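Long-range contacts in transcriptional regulator, LacI family (Burkholderia phymatum, PDB 2RGY), which probably regulates transcription as a LacI-family protein, its periplasmic-binding-protein-like core being expected to sense a small effector such as a sugar: residues S220-D225 and T238-P243; A234-S239 and M276-A281. All coordinates share one frame; numbering follows the deposited sequence.

Contact 1 (S220-D225 and T238-P243)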
ATOM      1  N   SER A 220     -15.469 -20.344  -1.043  1.00 20.30           N
ATOM      2  CA  SER A 220     -14.956 -19.770   0.192  1.00 19.83           C
ATOM      3  C   SER A 220     -13.497 -19.462  -0.080  1.00 17.45           C
ATOM      4  O   SER A 220     -12.773 -20.298  -0.599  1.00 17.93           O
ATOM      5  CB  SER A 220     -15.086 -20.766   1.343  1.00 22.52           C
ATOM      6  OG  SER A 220     -16.430 -20.852   1.781  1.00 26.71           O
ATOM      7  N   VAL A 221     -13.077 -18.253   0.263  1.00 18.03           N
ATOM      8  CA  VAL A 221     -11.712 -17.815   0.005  1.00 17.00           C
ATOM      9  C   VAL A 221     -11.000 -17.377   1.273  1.00 16.77           C
ATOM     10  O   VAL A 221     -11.538 -16.599   2.047  1.00 17.14           O
ATOM     11  CB  VAL A 221     -11.703 -16.619  -0.987  1.00 15.35           C
ATOM     12  CG1 VAL A 221     -10.271 -16.184  -1.280  1.00 16.85           C
ATOM     13  CG2 VAL A 221     -12.427 -16.999  -2.271  1.00 13.70           C
ATOM     14  N   ILE A 222      -9.791 -17.877   1.490  1.00 17.12           N
ATOM     15  CA  ILE A 222      -9.036 -17.467   2.665  1.00 17.41           C
ATOM     16  C   ILE A 222      -7.672 -16.933   2.245  1.00 15.95           C
ATOM     17  O   ILE A 222      -6.979 -17.552   1.443  1.00 17.26           O
ATOM     18  CB  ILE A 222      -8.841 -18.616   3.661  1.00 15.81           C
ATOM     19  CG1 ILE A 222      -8.054 -18.108   4.867  1.00 18.49           C
ATOM     20  CG2 ILE A 222      -8.118 -19.774   3.001  1.00 15.90           C
ATOM     21  CD1 ILE A 222      -8.083 -19.056   6.066  1.00 19.68           C
ATOM     22  N   GLY A 223      -7.296 -15.777   2.781  1.00 14.53           N
ATOM     23  CA  GLY A 223      -6.020 -15.185   2.426  1.00 15.63           C
ATOM     24  C   GLY A 223      -4.918 -15.449   3.434  1.00 18.51           C
ATOM     25  O   GLY A 223      -5.071 -16.273   4.332  1.00 18.25           O
ATOM     26  N   TYR A 224      -3.809 -14.730   3.303  1.00 18.72           N
ATOM     27  CA  TYR A 224      -2.677 -14.924   4.199  1.00 20.29           C
ATOM     28  C   TYR A 224      -1.974 -13.584   4.405  1.00 21.43           C
ATOM     29  O   TYR A 224      -1.738 -12.857   3.443  1.00 21.26           O
ATOM     30  CB  TYR A 224      -1.718 -15.933   3.576  1.00 17.15           C
ATOM     31  CG  TYR A 224      -0.765 -16.588   4.541  1.00 19.52           C
ATOM     32  CD1 TYR A 224      -1.045 -17.839   5.086  1.00 19.69           C
ATOM     33  CD2 TYR A 224       0.441 -15.978   4.871  1.00 19.55           C
ATOM     34  CE1 TYR A 224      -0.135 -18.478   5.938  1.00 22.34           C
ATOM     35  CE2 TYR A 224       1.359 -16.598   5.722  1.00 21.27           C
ATOM     36  CZ  TYR A 224       1.069 -17.851   6.251  1.00 23.33           C
ATOM     37  OH  TYR A 224       1.994 -18.479   7.068  1.00 23.67           O
ATOM     38  N   ASP A 225      -1.653 -13.287   5.665  1.00 22.89           N
ATOM     39  CA  ASP A 225      -0.985 -12.057   6.109  1.00 23.38           C
ATOM     40  C   ASP A 225      -1.906 -11.289   7.051  1.00 24.28           C
ATOM     41  O   ASP A 225      -1.509 -10.911   8.151  1.00 23.92           O
ATOM     42  CB  ASP A 225      -0.616 -11.108   4.944  1.00 23.78           C
ATOM     43  CG  ASP A 225       0.545 -11.613   4.091  1.00 26.03           C
ATOM     44  OD1 ASP A 225       1.368 -12.407   4.582  1.00 25.00           O
ATOM     45  OD2 ASP A 225       0.653 -11.189   2.915  1.00 28.21           O
ATOM     46  N   THR A 238     -11.383 -13.263   5.035  1.00 18.65           N
ATOM     47  CA  THR A 238     -10.933 -14.076   6.160  1.00 18.25           C
ATOM     48  C   THR A 238      -9.479 -14.371   5.822  1.00 18.38           C
ATOM     49  O   THR A 238      -9.163 -14.796   4.709  1.00 18.32           O
ATOM     50  CB  THR A 238     -11.748 -15.386   6.269  1.00 19.13           C
ATOM     51  OG1 THR A 238     -13.086 -15.073   6.693  1.00 16.47           O
ATOM     52  CG2 THR A 238     -11.104 -16.345   7.273  1.00 16.83           C
ATOM     53  N   SER A 239      -8.589 -14.132   6.774  1.00 17.86           N
ATOM     54  CA  SER A 239      -7.172 -14.312   6.514  1.00 18.09           C
ATOM     55  C   SER A 239      -6.377 -14.822   7.704  1.00 18.32           C
ATOM     56  O   SER A 239      -6.745 -14.593   8.850  1.00 20.14           O
ATOM     57  CB  SER A 239      -6.590 -12.968   6.051  1.00 18.16           C
ATOM     58  OG  SER A 239      -5.206 -13.045   5.753  1.00 20.63           O
ATOM     59  N   VAL A 240      -5.288 -15.525   7.412  1.00 18.14           N
ATOM     60  CA  VAL A 240      -4.400 -16.033   8.443  1.00 18.56           C
ATOM     61  C   VAL A 240      -3.601 -14.812   8.919  1.00 19.46           C
ATOM     62  O   VAL A 240      -2.961 -14.117   8.121  1.00 17.75           O
ATOM     63  CB  VAL A 240      -3.439 -17.098   7.872  1.00 17.60           C
ATOM     64  CG1 VAL A 240      -2.395 -17.469   8.904  1.00 17.49           C
ATOM     65  CG2 VAL A 240      -4.227 -18.338   7.450  1.00 17.26           C
ATOM     66  N   HIS A 241      -3.662 -14.544  10.218  1.00 19.30           N
ATOM     67  CA  HIS A 241      -2.969 -13.400  10.785  1.00 21.17           C
ATOM     68  C   HIS A 241      -1.507 -13.664  11.147  1.00 22.35           C
ATOM     69  O   HIS A 241      -1.215 -14.467  12.031  1.00 24.39           O
ATOM     70  CB  HIS A 241      -3.688 -12.909  12.034  1.00 23.12           C
ATOM     71  CG  HIS A 241      -3.019 -11.734  12.670  1.00 25.84           C
ATOM     72  ND1 HIS A 241      -3.174 -10.451  12.195  1.00 27.73           N
ATOM     73  CD2 HIS A 241      -2.142 -11.657  13.697  1.00 26.91           C
ATOM     74  CE1 HIS A 241      -2.422  -9.630  12.906  1.00 28.07           C
ATOM     75  NE2 HIS A 241      -1.784 -10.336  13.824  1.00 26.35           N
ATOM     76  N   ILE A 242      -0.602 -12.962  10.474  1.00 22.35           N
ATOM     77  CA  ILE A 242       0.840 -13.086  10.700  1.00 23.10           C
ATOM     78  C   ILE A 242       1.311 -11.873  11.510  1.00 23.16           C
ATOM     79  O   ILE A 242       1.037 -10.733  11.133  1.00 23.35           O
ATOM     80  CB  ILE A 242       1.605 -13.110   9.354  1.00 23.78           C
ATOM     81  CG1 ILE A 242       1.213 -14.354   8.550  1.00 23.41           C
ATOM     82  CG2 ILE A 242       3.104 -13.078   9.603  1.00 23.81           C
ATOM     83  CD1 ILE A 242       1.532 -15.678   9.263  1.00 26.29           C
ATOM     84  N   PRO A 243       2.046 -12.101  12.616  1.00 22.36           N
ATOM     85  CA  PRO A 243       2.538 -11.011  13.470  1.00 23.40           C
ATOM     86  C   PRO A 243       3.717 -10.271  12.855  1.00 22.48           C
ATOM     87  O   PRO A 243       4.822 -10.295  13.384  1.00 21.56           O
ATOM     88  CB  PRO A 243       2.916 -11.740  14.754  1.00 22.89           C
ATOM     89  CG  PRO A 243       3.537 -12.983  14.213  1.00 23.62           C
ATOM     90  CD  PRO A 243       2.592 -13.392  13.070  1.00 23.03           C
TER
HETATM   91  O   HOH W   1       1.161  -9.461   8.103  1.00 30.59           O
HETATM   92  O   HOH W   2      -0.446  -8.738  10.386  1.00 31.30           O
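G223 and S239 pair at the middle of two neighbouring parallel strands, 220-223 and 238-241, in the mixed sheet of the C-terminal lobe of a periplasmic-binding-protein-like fold. The strand axes come within 4.5 Å and run at 28° to each other. Four backbone hydrogen bonds join the chains. G223 N donates to T238 O (2.9 Å) and V240 N to G223 O (3.2 Å), both nearly straight at hydrogen. D225 N then donates to V240 O at 2.9 Å through a more bent bond (140°), and I242 N returns to D225 O at 3.2 Å. The pairing thus continues past Y224, where the chain turns a corner.

Apolar packing lies on the face that carries I222, Y224 and V240. With CG anti to the backbone N (chi1 -160°), the Y224 ring meets both V240 and I242: its CD1 lies 3.7 Å from V240 CB, whereas CE2, on the other side of the ring's long axis, meets I242 CG1 at 3.6 Å. The phenol oxygen is hydrogen-bonded to H112 ND1. I222 CD1 touches V240 CG2 more loosely, and T122 and L123 of helix 112-125 pack on I222 while A119 of the same helix packs on V240.

S239, D225 and H241 point to the opposite face. S239 OG, anti to its own backbone N, passes close to the G223 carbonyl carbon, yet its hydrogen bond goes to D198 at the start of helix 198-210; H241 ND1 likewise bonds to D226.

Water links the far end of the pairing. Two molecules each lie between the carbonyl oxygens of D225 and I242, the shortest of these contacts being 2.6 Å from I242 O to the second water.

Contact 2 (A234-S239 and M276-A281)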
ATOM      1  N   ALA A 234     -14.345  -6.989  -0.522  1.00 20.11           N
ATOM      2  CA  ALA A 234     -15.761  -7.264  -0.726  1.00 21.03           C
ATOM      3  C   ALA A 234     -15.906  -8.673  -1.272  1.00 20.40           C
ATOM      4  O   ALA A 234     -15.666  -8.914  -2.455  1.00 21.07           O
ATOM      5  CB  ALA A 234     -16.359  -6.263  -1.704  1.00 21.60           C
ATOM      6  N   PRO A 235     -16.315  -9.624  -0.420  1.00 20.35           N
ATOM      7  CA  PRO A 235     -16.652  -9.482   1.005  1.00 19.09           C
ATOM      8  C   PRO A 235     -15.418  -9.392   1.901  1.00 18.34           C
ATOM      9  O   PRO A 235     -14.301  -9.642   1.446  1.00 18.08           O
ATOM     10  CB  PRO A 235     -17.453 -10.744   1.278  1.00 19.97           C
ATOM     11  CG  PRO A 235     -16.722 -11.755   0.433  1.00 21.23           C
ATOM     12  CD  PRO A 235     -16.567 -11.004  -0.873  1.00 20.28           C
ATOM     13  N   ALA A 236     -15.624  -9.045   3.170  1.00 16.50           N
ATOM     14  CA  ALA A 236     -14.517  -8.933   4.119  1.00 17.97           C
ATOM     15  C   ALA A 236     -13.719 -10.236   4.071  1.00 17.77           C
ATOM     16  O   ALA A 236     -14.271 -11.314   4.273  1.00 15.81           O
ATOM     17  CB  ALA A 236     -15.046  -8.678   5.521  1.00 18.73           C
ATOM     18  N   LEU A 237     -12.419 -10.121   3.805  1.00 17.83           N
ATOM     19  CA  LEU A 237     -11.552 -11.288   3.652  1.00 18.55           C
ATOM     20  C   LEU A 237     -11.055 -11.976   4.916  1.00 20.23           C
ATOM     21  O   LEU A 237     -10.385 -11.357   5.753  1.00 19.05           O
ATOM     22  CB  LEU A 237     -10.338 -10.916   2.796  1.00 19.61           C
ATOM     23  CG  LEU A 237      -9.363 -12.045   2.459  1.00 19.32           C
ATOM     24  CD1 LEU A 237     -10.037 -13.043   1.516  1.00 19.60           C
ATOM     25  CD2 LEU A 237      -8.111 -11.461   1.821  1.00 18.45           C
ATOM     26  N   THR A 238     -11.383 -13.263   5.035  1.00 18.65           N
ATOM     27  CA  THR A 238     -10.933 -14.076   6.160  1.00 18.25           C
ATOM     28  C   THR A 238      -9.479 -14.371   5.822  1.00 18.38           C
ATOM     29  O   THR A 238      -9.163 -14.796   4.709  1.00 18.32           O
ATOM     30  CB  THR A 238     -11.748 -15.386   6.269  1.00 19.13           C
ATOM     31  OG1 THR A 238     -13.086 -15.073   6.693  1.00 16.47           O
ATOM     32  CG2 THR A 238     -11.104 -16.345   7.273  1.00 16.83           C
ATOM     33  N   SER A 239      -8.589 -14.132   6.774  1.00 17.86           N
ATOM     34  CA  SER A 239      -7.172 -14.312   6.514  1.00 18.09           C
ATOM     35  C   SER A 239      -6.377 -14.822   7.704  1.00 18.32           C
ATOM     36  O   SER A 239      -6.745 -14.593   8.850  1.00 20.14           O
ATOM     37  CB  SER A 239      -6.590 -12.968   6.051  1.00 18.16           C
ATOM     38  OG  SER A 239      -5.206 -13.045   5.753  1.00 20.63           O
HETATM   39  N   MSE A 276     -11.209 -14.383  11.271  1.00 22.32           N
HETATM   40  CA  MSE A 276     -12.450 -14.783  10.625  1.00 22.83           C
HETATM   41  C   MSE A 276     -13.291 -13.584  10.232  1.00 23.02           C
HETATM   42  O   MSE A 276     -13.671 -12.777  11.080  1.00 21.82           O
HETATM   43  CB  MSE A 276     -13.276 -15.686  11.552  1.00 23.49           C
HETATM   44  CG  MSE A 276     -12.809 -17.134  11.654  1.00 27.12           C
HETATM   45 SE   MSE A 276     -12.948 -18.108  10.117  1.00 27.32          SE
HETATM   46  CE  MSE A 276     -14.581 -17.706   9.577  1.00 26.53           C
ATOM     47  N   ARG A 277     -13.577 -13.469   8.942  1.00 22.12           N
ATOM     48  CA  ARG A 277     -14.396 -12.365   8.464  1.00 22.98           C
ATOM     49  C   ARG A 277     -15.578 -12.931   7.702  1.00 22.91           C
ATOM     50  O   ARG A 277     -16.271 -13.798   8.232  1.00 23.82           O
ATOM     51  CB  ARG A 277     -13.551 -11.401   7.622  1.00 22.25           C
ATOM     52  CG  ARG A 277     -12.396 -10.809   8.441  1.00 22.15           C
ATOM     53  CD  ARG A 277     -12.015  -9.409   7.994  1.00 21.85           C
ATOM     54  NE  ARG A 277     -10.986  -8.806   8.844  1.00 20.69           N
ATOM     55  CZ  ARG A 277      -9.701  -9.147   8.830  1.00 20.09           C
ATOM     56  NH1 ARG A 277      -9.270 -10.094   8.007  1.00 19.76           N
ATOM     57  NH2 ARG A 277      -8.843  -8.532   9.632  1.00 19.79           N
ATOM     58  N   ALA A 278     -15.804 -12.506   6.463  1.00 22.09           N
ATOM     59  CA  ALA A 278     -16.967 -13.007   5.742  1.00 19.88           C
ATOM     60  C   ALA A 278     -16.739 -13.765   4.443  1.00 19.54           C
ATOM     61  O   ALA A 278     -17.702 -14.076   3.739  1.00 19.66           O
ATOM     62  CB  ALA A 278     -17.933 -11.850   5.493  1.00 21.36           C
ATOM     63  N   SER A 279     -15.493 -14.083   4.113  1.00 18.18           N
ATOM     64  CA  SER A 279     -15.227 -14.778   2.859  1.00 16.77           C
ATOM     65  C   SER A 279     -15.245 -16.299   2.962  1.00 17.41           C
ATOM     66  O   SER A 279     -15.137 -16.987   1.955  1.00 17.07           O
ATOM     67  CB  SER A 279     -13.888 -14.332   2.276  1.00 15.11           C
ATOM     68  OG  SER A 279     -12.852 -14.653   3.169  1.00 16.30           O
ATOM     69  N   VAL A 280     -15.369 -16.826   4.174  1.00 17.93           N
ATOM     70  CA  VAL A 280     -15.429 -18.274   4.358  1.00 19.18           C
ATOM     71  C   VAL A 280     -16.755 -18.680   5.016  1.00 20.07           C
ATOM     72  O   VAL A 280     -17.134 -18.137   6.052  1.00 19.52           O
ATOM     73  CB  VAL A 280     -14.252 -18.795   5.226  1.00 19.23           C
ATOM     74  CG1 VAL A 280     -14.371 -20.313   5.418  1.00 18.78           C
ATOM     75  CG2 VAL A 280     -12.928 -18.461   4.559  1.00 20.12           C
ATOM     76  N   ALA A 281     -17.455 -19.628   4.397  1.00 21.07           N
ATOM     77  CA  ALA A 281     -18.731 -20.119   4.910  1.00 23.88           C
ATOM     78  C   ALA A 281     -18.807 -21.633   4.716  1.00 23.91           C
ATOM     79  O   ALA A 281     -17.960 -22.219   4.052  1.00 24.33           O
ATOM     80  CB  ALA A 281     -19.890 -19.432   4.184  1.00 23.16           C
TER
HETATM   81  O   HOH W   3     -15.598 -16.099   6.924  1.00 29.00           O
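The side chains of T238 and R277 each take hold of backbone across the contact, T238 OG1 on R277 N and R277 NH1 on L237 O, where the chain entering strand 238-241 meets the loop after strand 273-275. The T238 hydroxyl lies anti to its own carbonyl carbon, and OG1 accepts a hydrogen bond from R277 N at 2.8 Å, while CG2, the other branch, meets the selenium of selenomethionine M276 (3.8 Å) and CG2 of V280. The side chains of T238 and V280 cross at about a right angle.

The aliphatic part of R277 lies alongside the 236-237 backbone, with CB 3.8 Å from A236 CB, and a bend at chi2 (-149°) brings the guanidinium round to L237 O. NH1 donates to that oxygen at 2.8 Å, almost head-on to the carbonyl and close to the guanidinium plane. NH2 forms a salt bridge with D226.

S279 OG, lodged between its backbone N and carbonyl carbon (chi1 62°), accepts T238 N at 2.8 Å and bonds also to V221 O. Beside it, A278 N donates to A236 O at 2.9 Å, from above the carbonyl plane.

A water joins T238 OG1 to V280 N, with a weak bond to R277 O. Three of the four direct hydrogen bonds use a side chain, so the loop is held to the strand entry without regular pairing, and the S279 hydroxyl, accepting from T238 N and giving its proton to V221 O, satisfies polar backbone atoms on two neighbouring strands.

From the N-terminal side, strand 220-223 comes first; the chain then passes through a loop without helix or strand and returns at 238, so that contact 1 closes a short excursion within the C-terminal lobe. Contact 2 starts inside that excursion, at 234, and closes a longer one containing helix 244-260 and strand 273-275. The two loops therefore overlap in sequence, sharing T238 and S239, and neither encloses the other. The centres of contact 1 and contact 2 lie about 9 Å apart. Strand 238-241 belongs to both, and S220 OG with A281 O adds a direct probable hydrogen bond between 220-225 and 276-281, tying the chain's C-terminal region to the sheet interior.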